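Local coordinates for 70 kDa protein (Xanthomonas sp., PDB 4B2N), which oxidatively cleaves natural rubber as a processive dioxygenase carrying two covalently attached c-type hemes, at residues G210-A215 and M285-A290; A215-L220 and P241-R246; S248-G253 and S598-V603. All coordinates share one frame; numbering follows the deposited sequence.

Interaction 1: residues G210-A215 and M285-A290. With HEC (heme c), chain C.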
loop_
_atom_site.group_PDB
_atom_site.type_symbol
_atom_site.label_atom_id
_atom_site.label_comp_id
_atom_site.label_asym_id
_atom_site.label_seq_id
_atom_site.Cartn_x
_atom_site.Cartn_y
_atom_site.Cartn_z
ATOM N N GLY A 210 -2.556 -0.469 10.372
ATOM C CA GLY A 210 -3.064 -0.841 9.032
ATOM C C GLY A 210 -4.172 0.050 8.514
ATOM O O GLY A 210 -4.882 -0.369 7.606
ATOM N N LEU A 211 -4.333 1.247 9.084
ATOM C CA LEU A 211 -5.198 2.295 8.503
ATOM C C LEU A 211 -4.285 3.141 7.546
ATOM O O LEU A 211 -3.433 3.947 7.974
ATOM C CB LEU A 211 -5.812 3.168 9.644
ATOM C CG LEU A 211 -7.124 3.954 9.204
ATOM C CD1 LEU A 211 -7.533 4.833 10.333
ATOM C CD2 LEU A 211 -6.957 4.814 7.956
ATOM N N PRO A 212 -4.429 2.957 6.241
ATOM C CA PRO A 212 -3.491 3.599 5.256
ATOM C C PRO A 212 -3.415 5.083 5.409
ATOM O O PRO A 212 -4.407 5.776 5.739
ATOM C CB PRO A 212 -4.081 3.251 3.880
ATOM C CG PRO A 212 -5.274 2.416 4.114
ATOM C CD PRO A 212 -5.466 2.142 5.597
ATOM N N ASN A 213 -2.236 5.598 5.215
ATOM C CA ASN A 213 -2.067 7.013 5.392
ATOM C C ASN A 213 -2.682 7.831 4.216
ATOM O O ASN A 213 -2.384 7.555 3.025
ATOM C CB ASN A 213 -0.578 7.360 5.539
ATOM C CG ASN A 213 -0.382 8.707 6.236
ATOM O OD1 ASN A 213 -1.347 9.513 6.363
ATOM N ND2 ASN A 213 0.824 8.959 6.763
ATOM N N SER A 214 -3.571 8.766 4.559
ATOM C CA SER A 214 -4.200 9.642 3.597
ATOM C C SER A 214 -3.447 10.934 3.504
ATOM O O SER A 214 -3.858 11.795 2.757
ATOM C CB SER A 214 -5.647 10.001 4.027
ATOM O OG SER A 214 -5.634 10.542 5.329
ATOM N N ALA A 215 -2.392 11.114 4.282
ATOM C CA ALA A 215 -1.887 12.457 4.499
ATOM C C ALA A 215 -0.423 12.615 4.223
ATOM O O ALA A 215 0.065 13.752 4.132
ATOM C CB ALA A 215 -2.220 12.980 5.910
ATOM N N MET A 285 0.307 7.705 -9.057
ATOM C CA MET A 285 0.396 7.618 -7.633
ATOM C C MET A 285 -0.563 6.502 -7.206
ATOM O O MET A 285 -1.673 6.420 -7.679
ATOM C CB MET A 285 -0.022 8.930 -7.007
ATOM C CG MET A 285 0.797 10.121 -7.502
ATOM S SD MET A 285 2.516 9.950 -6.946
ATOM C CE MET A 285 3.353 9.801 -8.482
ATOM N N THR A 286 -0.125 5.683 -6.251
ATOM C CA THR A 286 -1.103 4.885 -5.530
ATOM C C THR A 286 -1.078 5.102 -4.032
ATOM O O THR A 286 -0.032 5.533 -3.446
ATOM C CB THR A 286 -1.116 3.399 -5.885
ATOM O OG1 THR A 286 0.106 2.793 -5.493
ATOM C CG2 THR A 286 -1.452 3.223 -7.418
ATOM N N LYS A 287 -2.255 4.931 -3.447
ATOM C CA LYS A 287 -2.399 4.943 -1.979
ATOM C C LYS A 287 -2.195 3.532 -1.450
ATOM O O LYS A 287 -2.562 2.571 -2.151
ATOM C CB LYS A 287 -3.823 5.381 -1.661
ATOM C CG LYS A 287 -4.141 5.660 -0.188
ATOM C CD LYS A 287 -5.656 5.943 -0.049
ATOM C CE LYS A 287 -5.886 6.142 1.471
ATOM N NZ LYS A 287 -7.253 5.706 1.798
ATOM N N ALA A 288 -1.594 3.376 -0.259
ATOM C CA ALA A 288 -1.485 2.063 0.366
ATOM C C ALA A 288 -2.867 1.423 0.581
ATOM O O ALA A 288 -3.840 2.083 1.033
ATOM C CB ALA A 288 -0.708 2.121 1.723
ATOM N N PRO A 289 -3.020 0.135 0.182
ATOM C CA PRO A 289 -4.199 -0.590 0.684
ATOM C C PRO A 289 -4.124 -0.770 2.200
ATOM O O PRO A 289 -3.087 -0.534 2.793
ATOM C CB PRO A 289 -4.118 -1.984 -0.002
ATOM C CG PRO A 289 -3.131 -1.778 -1.135
ATOM C CD PRO A 289 -2.169 -0.692 -0.678
ATOM N N ALA A 290 -5.207 -1.205 2.805
ATOM C CA ALA A 290 -5.274 -1.329 4.253
ATOM C C ALA A 290 -4.694 -2.672 4.733
ATOM O O ALA A 290 -5.220 -3.734 4.437
ATOM C CB ALA A 290 -6.719 -1.120 4.704
HETATM FE FE HEC C . 3.670 -0.973 1.118
HETATM C CHA HEC C . 1.345 -2.431 -1.037
HETATM C CHB HEC C . 3.901 -3.983 2.919
HETATM C CHC HEC C . 6.507 0.157 2.875
HETATM C CHD HEC C . 3.060 2.079 -0.162
HETATM N NA HEC C . 2.892 -2.751 0.983
HETATM C C1A HEC C . 1.814 -3.151 0.136
HETATM C C2A HEC C . 1.242 -4.439 0.498
HETATM C C3A HEC C . 1.959 -4.925 1.629
HETATM C C4A HEC C . 2.933 -3.863 1.910
HETATM C CMA HEC C . 1.697 -6.200 2.407
HETATM C CAA HEC C . 0.072 -5.208 -0.169
HETATM C CBA HEC C . -1.213 -4.562 0.355
HETATM C CGA HEC C . -2.453 -5.086 -0.346
HETATM O O1A HEC C . -2.508 -5.215 -1.617
HETATM O O2A HEC C . -3.403 -5.285 0.416
HETATM N NB HEC C . 4.958 -1.794 2.479
HETATM C C1B HEC C . 4.865 -2.941 3.161
HETATM C C2B HEC C . 5.919 -3.194 4.133
HETATM C C3B HEC C . 6.683 -2.007 4.106
HETATM C C4B HEC C . 5.987 -1.183 3.124
HETATM C CMB HEC C . 6.013 -4.457 4.889
HETATM C CAB HEC C . 7.952 -1.657 4.838
HETATM C CBB HEC C . 9.068 -2.477 4.521
HETATM N NC HEC C . 4.644 0.732 1.392
HETATM C C1C HEC C . 5.783 1.116 2.076
HETATM C C2C HEC C . 6.070 2.570 1.982
HETATM C C3C HEC C . 5.047 3.094 1.051
HETATM C C4C HEC C . 4.212 1.945 0.711
HETATM C CMC HEC C . 7.255 3.246 2.663
HETATM C CAC HEC C . 4.869 4.490 0.537
HETATM C CBC HEC C . 6.017 5.204 0.181
HETATM N ND HEC C . 2.429 -0.322 -0.360
HETATM C C1D HEC C . 2.329 0.951 -0.739
HETATM C C2D HEC C . 1.372 1.169 -1.775
HETATM C C3D HEC C . 0.887 -0.149 -2.034
HETATM C C4D HEC C . 1.625 -1.008 -1.115
HETATM C CMD HEC C . 0.932 2.412 -2.461
HETATM C CAD HEC C . -0.057 -0.491 -3.133
HETATM C CBD HEC C . 0.959 -0.507 -4.341
HETATM C CGD HEC C . 0.202 -0.721 -5.631
HETATM O O1D HEC C . -0.020 0.241 -6.410
HETATM O O2D HEC C . -0.268 -1.894 -5.815
HETATM O O HOH W 1 -6.925 5.878 4.589
HETATM O O HOH W 2 -1.282 5.419 1.874
#

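Interaction 2: residues A215-L220 and P241-R246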
loop_
_atom_site.group_PDB
_atom_site.type_symbol
_atom_site.label_atom_id
_atom_site.label_comp_id
_atom_site.label_asym_id
_atom_site.label_seq_id
_atom_site.Cartn_x
_atom_site.Cartn_y
_atom_site.Cartn_z
ATOM N N ALA A 215 -2.392 11.114 4.282
ATOM C CA ALA A 215 -1.887 12.457 4.499
ATOM C C ALA A 215 -0.423 12.615 4.223
ATOM O O ALA A 215 0.065 13.752 4.132
ATOM C CB ALA A 215 -2.220 12.980 5.910
ATOM N N ASN A 216 0.290 11.512 4.050
ATOM C CA ASN A 216 1.747 11.634 3.949
ATOM C C ASN A 216 2.202 12.278 2.653
ATOM O O ASN A 216 1.695 11.984 1.583
ATOM C CB ASN A 216 2.486 10.318 4.125
ATOM C CG ASN A 216 2.172 9.305 3.024
ATOM O OD1 ASN A 216 1.003 9.044 2.721
ATOM N ND2 ASN A 216 3.221 8.720 2.430
ATOM N N ASP A 217 3.173 13.171 2.766
ATOM C CA ASP A 217 3.768 13.736 1.591
ATOM C C ASP A 217 5.170 13.167 1.410
ATOM O O ASP A 217 6.132 13.677 1.957
ATOM C CB ASP A 217 3.879 15.282 1.664
ATOM C CG ASP A 217 4.320 15.894 0.325
ATOM O OD1 ASP A 217 5.162 15.254 -0.391
ATOM O OD2 ASP A 217 3.917 17.076 0.051
ATOM N N ALA A 218 5.301 12.127 0.589
ATOM C CA ALA A 218 6.600 11.443 0.454
ATOM C C ALA A 218 7.601 12.284 -0.272
ATOM O O ALA A 218 8.797 12.251 0.061
ATOM C CB ALA A 218 6.450 10.104 -0.234
ATOM N N GLY A 219 7.154 13.039 -1.271
ATOM C CA GLY A 219 8.078 13.908 -2.001
ATOM C C GLY A 219 8.709 14.986 -1.130
ATOM O O GLY A 219 9.925 15.343 -1.290
ATOM N N LEU A 220 7.909 15.549 -0.217
ATOM C CA LEU A 220 8.418 16.674 0.552
ATOM C C LEU A 220 9.466 16.159 1.540
ATOM O O LEU A 220 10.503 16.793 1.774
ATOM C CB LEU A 220 7.255 17.337 1.261
ATOM C CG LEU A 220 7.580 18.579 2.060
ATOM C CD1 LEU A 220 8.282 19.644 1.209
ATOM C CD2 LEU A 220 6.257 19.183 2.618
ATOM N N PRO A 241 10.859 6.908 -2.460
ATOM C CA PRO A 241 9.692 7.255 -3.265
ATOM C C PRO A 241 9.447 8.758 -3.283
ATOM O O PRO A 241 10.013 9.480 -2.456
ATOM C CB PRO A 241 8.525 6.523 -2.591
ATOM C CG PRO A 241 9.027 5.993 -1.317
ATOM C CD PRO A 241 10.515 6.312 -1.153
ATOM N N TRP A 242 8.656 9.220 -4.271
ATOM C CA TRP A 242 8.312 10.661 -4.370
ATOM C C TRP A 242 6.826 10.736 -4.413
ATOM O O TRP A 242 6.158 9.679 -4.396
ATOM C CB TRP A 242 8.963 11.190 -5.647
ATOM C CG TRP A 242 8.992 12.701 -5.767
ATOM C CD1 TRP A 242 8.081 13.485 -6.464
ATOM C CD2 TRP A 242 10.012 13.639 -5.235
ATOM N NE1 TRP A 242 8.440 14.819 -6.379
ATOM C CE2 TRP A 242 9.592 14.978 -5.648
ATOM C CE3 TRP A 242 11.176 13.501 -4.486
ATOM C CZ2 TRP A 242 10.348 16.125 -5.354
ATOM C CZ3 TRP A 242 11.941 14.656 -4.170
ATOM C CH2 TRP A 242 11.529 15.928 -4.592
ATOM N N SER A 243 6.246 11.941 -4.456
ATOM C CA SER A 243 4.826 11.980 -4.642
ATOM C C SER A 243 4.504 13.285 -5.332
ATOM O O SER A 243 5.325 14.239 -5.326
ATOM C CB SER A 243 4.101 11.897 -3.294
ATOM O OG SER A 243 4.468 12.972 -2.457
ATOM N N THR A 244 3.309 13.331 -5.875
ATOM C CA THR A 244 2.813 14.538 -6.421
ATOM C C THR A 244 2.089 15.365 -5.402
ATOM O O THR A 244 1.913 16.601 -5.607
ATOM C CB THR A 244 1.932 14.334 -7.663
ATOM O OG1 THR A 244 0.773 13.587 -7.325
ATOM C CG2 THR A 244 2.699 13.570 -8.738
ATOM N N GLY A 245 1.741 14.737 -4.270
ATOM C CA GLY A 245 0.970 15.421 -3.240
ATOM C C GLY A 245 0.956 14.569 -1.996
ATOM O O GLY A 245 1.992 13.949 -1.663
ATOM N N ARG A 246 -0.194 14.468 -1.347
ATOM C CA ARG A 246 -0.306 13.749 -0.059
ATOM C C ARG A 246 -1.195 12.531 -0.156
ATOM O O ARG A 246 -2.195 12.605 -0.828
ATOM C CB ARG A 246 -0.863 14.711 0.982
ATOM C CG ARG A 246 0.231 15.603 1.517
ATOM C CD ARG A 246 -0.457 16.677 2.319
ATOM N NE ARG A 246 0.425 17.586 3.090
ATOM C CZ ARG A 246 0.524 17.535 4.422
ATOM N NH1 ARG A 246 -0.014 16.496 5.083
ATOM N NH2 ARG A 246 1.234 18.479 5.113
HETATM O O HOH W 3 2.357 18.899 1.387
HETATM O O HOH W 4 10.073 9.721 0.355
#

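Interaction 3: residues S248-G253 and S598-V603. With HEC (heme c), chain C.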
loop_
_atom_site.group_PDB
_atom_site.type_symbol
_atom_site.label_atom_id
_atom_site.label_comp_id
_atom_site.label_asym_id
_atom_site.label_seq_id
_atom_site.Cartn_x
_atom_site.Cartn_y
_atom_site.Cartn_z
ATOM N N SER A 248 -0.792 9.543 -1.412
ATOM C CA SER A 248 -0.434 8.537 -2.428
ATOM C C SER A 248 0.996 8.812 -2.842
ATOM O O SER A 248 1.516 9.935 -2.593
ATOM C CB SER A 248 -1.430 8.571 -3.613
ATOM O OG SER A 248 -1.378 9.858 -4.233
ATOM N N SER A 249 1.650 7.831 -3.460
ATOM C CA SER A 249 3.044 8.048 -3.880
ATOM C C SER A 249 3.389 7.137 -5.060
ATOM O O SER A 249 2.615 6.211 -5.397
ATOM C CB SER A 249 3.999 7.730 -2.709
ATOM O OG SER A 249 4.098 6.322 -2.461
ATOM N N ASP A 250 4.620 7.286 -5.561
ATOM C CA ASP A 250 5.125 6.386 -6.607
ATOM C C ASP A 250 5.807 5.143 -5.991
ATOM O O ASP A 250 6.748 4.597 -6.582
ATOM C CB ASP A 250 6.056 7.118 -7.569
ATOM C CG ASP A 250 7.289 7.622 -6.894
ATOM O OD1 ASP A 250 7.460 7.256 -5.717
ATOM O OD2 ASP A 250 8.137 8.338 -7.514
ATOM N N ALA A 251 5.330 4.712 -4.814
ATOM C CA ALA A 251 5.946 3.563 -4.115
ATOM C C ALA A 251 6.072 2.386 -5.118
ATOM O O ALA A 251 7.132 1.756 -5.240
ATOM C CB ALA A 251 5.139 3.163 -2.828
ATOM N N ILE A 252 4.967 2.027 -5.778
ATOM C CA ILE A 252 4.989 0.878 -6.654
ATOM C C ILE A 252 5.977 0.985 -7.854
ATOM O O ILE A 252 6.386 -0.052 -8.375
ATOM C CB ILE A 252 3.535 0.543 -7.154
ATOM C CG1 ILE A 252 3.402 -0.922 -7.578
ATOM C CG2 ILE A 252 3.144 1.447 -8.275
ATOM C CD1 ILE A 252 3.746 -1.879 -6.467
ATOM N N GLY A 253 6.413 2.234 -8.176
ATOM C CA GLY A 253 7.456 2.525 -9.216
ATOM C C GLY A 253 8.716 1.770 -8.854
ATOM O O GLY A 253 9.560 1.490 -9.728
ATOM N N SER A 598 10.633 12.295 -10.642
ATOM C CA SER A 598 10.631 10.877 -10.294
ATOM C C SER A 598 11.988 10.579 -9.741
ATOM O O SER A 598 12.982 10.552 -10.497
ATOM C CB SER A 598 10.463 10.037 -11.514
ATOM O OG SER A 598 10.666 8.658 -11.188
ATOM N N MET A 599 12.048 10.327 -8.436
ATOM C CA MET A 599 13.317 9.913 -7.824
ATOM C C MET A 599 13.784 8.592 -8.465
ATOM O O MET A 599 14.941 8.416 -8.731
ATOM C CB MET A 599 13.111 9.793 -6.342
ATOM C CG MET A 599 14.350 9.433 -5.611
ATOM S SD MET A 599 15.398 10.847 -5.362
ATOM C CE MET A 599 14.505 11.587 -4.042
ATOM N N TRP A 600 12.868 7.629 -8.655
ATOM C CA TRP A 600 13.272 6.329 -9.218
ATOM C C TRP A 600 13.949 6.476 -10.568
ATOM O O TRP A 600 15.042 5.893 -10.754
ATOM C CB TRP A 600 12.104 5.362 -9.414
ATOM C CG TRP A 600 11.231 5.101 -8.189
ATOM C CD1 TRP A 600 9.846 5.212 -8.139
ATOM C CD2 TRP A 600 11.634 4.596 -6.877
ATOM N NE1 TRP A 600 9.375 4.871 -6.892
ATOM C CE2 TRP A 600 10.412 4.466 -6.088
ATOM C CE3 TRP A 600 12.845 4.269 -6.278
ATOM C CZ2 TRP A 600 10.431 4.062 -4.763
ATOM C CZ3 TRP A 600 12.834 3.774 -4.965
ATOM C CH2 TRP A 600 11.676 3.713 -4.207
ATOM N N ASP A 601 13.326 7.264 -11.479
ATOM C CA ASP A 601 13.938 7.552 -12.792
ATOM C C ASP A 601 15.358 8.085 -12.706
ATOM O O ASP A 601 16.223 7.660 -13.471
ATOM C CB ASP A 601 13.111 8.507 -13.623
ATOM C CG ASP A 601 11.783 7.892 -14.039
ATOM O OD1 ASP A 601 11.594 6.665 -13.947
ATOM O OD2 ASP A 601 10.932 8.659 -14.480
ATOM N N ASN A 602 15.599 9.017 -11.802
ATOM C CA ASN A 602 16.905 9.639 -11.721
ATOM C C ASN A 602 17.886 8.759 -11.031
ATOM O O ASN A 602 19.066 8.758 -11.385
ATOM C CB ASN A 602 16.809 11.057 -11.103
ATOM C CG ASN A 602 16.010 11.976 -12.034
ATOM O OD1 ASN A 602 14.796 12.174 -11.887
ATOM N ND2 ASN A 602 16.663 12.413 -13.077
ATOM N N VAL A 603 17.409 7.973 -10.067
ATOM C CA VAL A 603 18.300 6.957 -9.428
ATOM C C VAL A 603 18.829 5.948 -10.473
ATOM O O VAL A 603 20.020 5.627 -10.537
ATOM C CB VAL A 603 17.538 6.255 -8.255
ATOM C CG1 VAL A 603 18.321 5.033 -7.742
ATOM C CG2 VAL A 603 17.377 7.253 -7.117
HETATM FE FE HEC C . 3.670 -0.973 1.118
HETATM C CHA HEC C . 1.345 -2.431 -1.037
HETATM C CHB HEC C . 3.901 -3.983 2.919
HETATM C CHC HEC C . 6.507 0.157 2.875
HETATM C CHD HEC C . 3.060 2.079 -0.162
HETATM N NA HEC C . 2.892 -2.751 0.983
HETATM C C1A HEC C . 1.814 -3.151 0.136
HETATM C C2A HEC C . 1.242 -4.439 0.498
HETATM C C3A HEC C . 1.959 -4.925 1.629
HETATM C C4A HEC C . 2.933 -3.863 1.910
HETATM C CMA HEC C . 1.697 -6.200 2.407
HETATM C CAA HEC C . 0.072 -5.208 -0.169
HETATM C CBA HEC C . -1.213 -4.562 0.355
HETATM C CGA HEC C . -2.453 -5.086 -0.346
HETATM O O1A HEC C . -2.508 -5.215 -1.617
HETATM O O2A HEC C . -3.403 -5.285 0.416
HETATM N NB HEC C . 4.958 -1.794 2.479
HETATM C C1B HEC C . 4.865 -2.941 3.161
HETATM C C2B HEC C . 5.919 -3.194 4.133
HETATM C C3B HEC C . 6.683 -2.007 4.106
HETATM C C4B HEC C . 5.987 -1.183 3.124
HETATM C CMB HEC C . 6.013 -4.457 4.889
HETATM C CAB HEC C . 7.952 -1.657 4.838
HETATM C CBB HEC C . 9.068 -2.477 4.521
HETATM N NC HEC C . 4.644 0.732 1.392
HETATM C C1C HEC C . 5.783 1.116 2.076
HETATM C C2C HEC C . 6.070 2.570 1.982
HETATM C C3C HEC C . 5.047 3.094 1.051
HETATM C C4C HEC C . 4.212 1.945 0.711
HETATM C CMC HEC C . 7.255 3.246 2.663
HETATM C CAC HEC C . 4.869 4.490 0.537
HETATM C CBC HEC C . 6.017 5.204 0.181
HETATM N ND HEC C . 2.429 -0.322 -0.360
HETATM C C1D HEC C . 2.329 0.951 -0.739
HETATM C C2D HEC C . 1.372 1.169 -1.775
HETATM C C3D HEC C . 0.887 -0.149 -2.034
HETATM C C4D HEC C . 1.625 -1.008 -1.115
HETATM C CMD HEC C . 0.932 2.412 -2.461
HETATM C CAD HEC C . -0.057 -0.491 -3.133
HETATM C CBD HEC C . 0.959 -0.507 -4.341
HETATM C CGD HEC C . 0.202 -0.721 -5.631
HETATM O O1D HEC C . -0.020 0.241 -6.410
HETATM O O2D HEC C . -0.268 -1.894 -5.815
HETATM O O HOH W 5 8.341 7.724 -10.388
#

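Interaction 1: residues G210-A215 and M285-A290
Lys287 reaches with CE to within 4.2 Å of Pro212 CB, its CG anti to the backbone N (chi1 -171°) and the rest of the chain extended. From the base outward, CG lies 4.1 Å from Asn213 O and CE lies 4.1 Å from the same oxygen. At the tip NZ donates to a water at 2.8 Å, which also lies within hydrogen-bonding distance of Pro212 O; NZ has a second acceptor in Pro514 O. No direct hydrogen bond joins 210-215 to 285-290. A second water bridges them instead, donating to Asn213 O and accepting from Ala288 N. The region is loop-on-loop packing beside the heme: Asn213 forms an Asx turn, its OD1 taking Ala215 N and Tyr144 OH, while its ND2 reaches Ala193 O within the CXXCH heme-attachment sequence ending at the axial ligand His195. The ring of Pro212 makes the apolar contacts, CB with Ala288 CB and CD with Ala290 CB, the latter at 3.6 Å. Separately, Pro212 CB comes within 3.1 Å of the carbonyl oxygen Ala288 O. On the heme side of 285-290, Thr286 OG1 donates to propionate oxygen O1D at 2.7 Å, and Pro289 CD sits 3.2 Å from CAD of the same propionate.

Interaction 2: residues A215-L220 and P241-R246
Ser243 meets the first turn of helix 218-226 with its hydroxyl. Its OG sits between the backbone N and the carbonyl carbon, where it accepts from Gly219 N at 2.9 Å along a nearly straight bond (166°) and donates to Gly245 O within its own loop. Asp217 is the helix N-cap; its OD1 receives Leu220 N from above the carboxylate plane at 2.8 Å and also forms a salt bridge with Arg626. Arg246 is extended from CG to NE, and its NH1 donates to Ala215 O at 2.9 Å in a bent bond (132°), the oxygen tilted from the guanidinium plane. A water joins Arg246 NE to Asp217 OD2. Trp242 CG, anti to the backbone N (chi1 -167°), comes to 4.1 Å from Gly219 CA, which stands over one ring face in a CH-pi contact. The same indole is held at its nitrogen by Asp594 O. A further water donates to both Ala218 O and Pro241 O. Backbone NH groups at this helix start are thus met by side-chain oxygens of Asp217 and Ser243, and the negative charge of Asp217 would probably interact favourably with the helix dipole as well as with Arg626 and, through water, Arg246.

Interaction 3: residues S248-G253 and S598-V603
The indole of Trp600 meets the turn Asp250-Gly253 with both a face and an edge. Over one face lies the backbone of Gly253, whose C atom is 3.7 Å from Trp600 CD1 and displaced toward the rim of the ring. At the edge, close to the ring plane, is Asp250 O, which accepts from Trp600 NE1 at 2.7 Å; the N-H...O angle of 160° shows a fairly straight bond. The carboxylate of Asp250 is the second flat group, and its plane is turned 36° from that of the indole.

Asp250 O is gripped twice. Gly253 N donates to it at 2.9 Å, closing a type I beta turn, and Trp600 NE1 approaches from the opposite face of the carbonyl plane, well out of it. The Asp250 side chain divides its oxygens: OD1 takes the backbone N of Trp242, while OD2 accepts from a water at 2.9 Å that stands 2.6 Å from Ser598 OG. Ser598 is the N-cap of helix 599-607, its OG accepting from Asp601 N at 3.0 Å. Trp600 CG, anti to its carbonyl carbon (chi1 -54°), begins the ring that reaches from the helix to the turn. Leu254 and Leu257 of helix 253-261 and Phe317 of helix 312-319 also touch the ring.

Beyond the turn lies the heme. Ser249 OG, which accepts Ala251 N in an ST turn, is 3.5 Å from heme CBC, and Ala251 CB is 3.6 Å from the meso carbon CHD; Ile252 packs against a propionate. The arrangement is that of a heme-pocket wall: a segment whose Ser249, Ala251 and Ile252 line the pocket is hydrogen-bonded, through Asp250 O, to a tryptophan on a capped helix.

In the fold
Following the chain from the N terminus, segment 210-215 comes first and leads directly, through the shared Ala215, into 215-220 and helix 218-226. Interaction 2 closes the first loop when 241-246 returns to that helix start. Segment 248-253 follows, and 285-290 then closes the larger loop of interaction 1, which encloses interaction 2. Interaction 3 closes last, 345 residues beyond Gly253, at helix 599-607, so it crosses interaction 1 and follows interaction 2 in series. All three touch: Thr286 O lies 2.8 Å from Ser249 N, Met285 packs on Ser243 and Thr244, and Asp250 OD1 meets Trp242 N at 2.7 Å. Interactions 1 and 3 border the same heme, tying its surroundings to the C-terminal part.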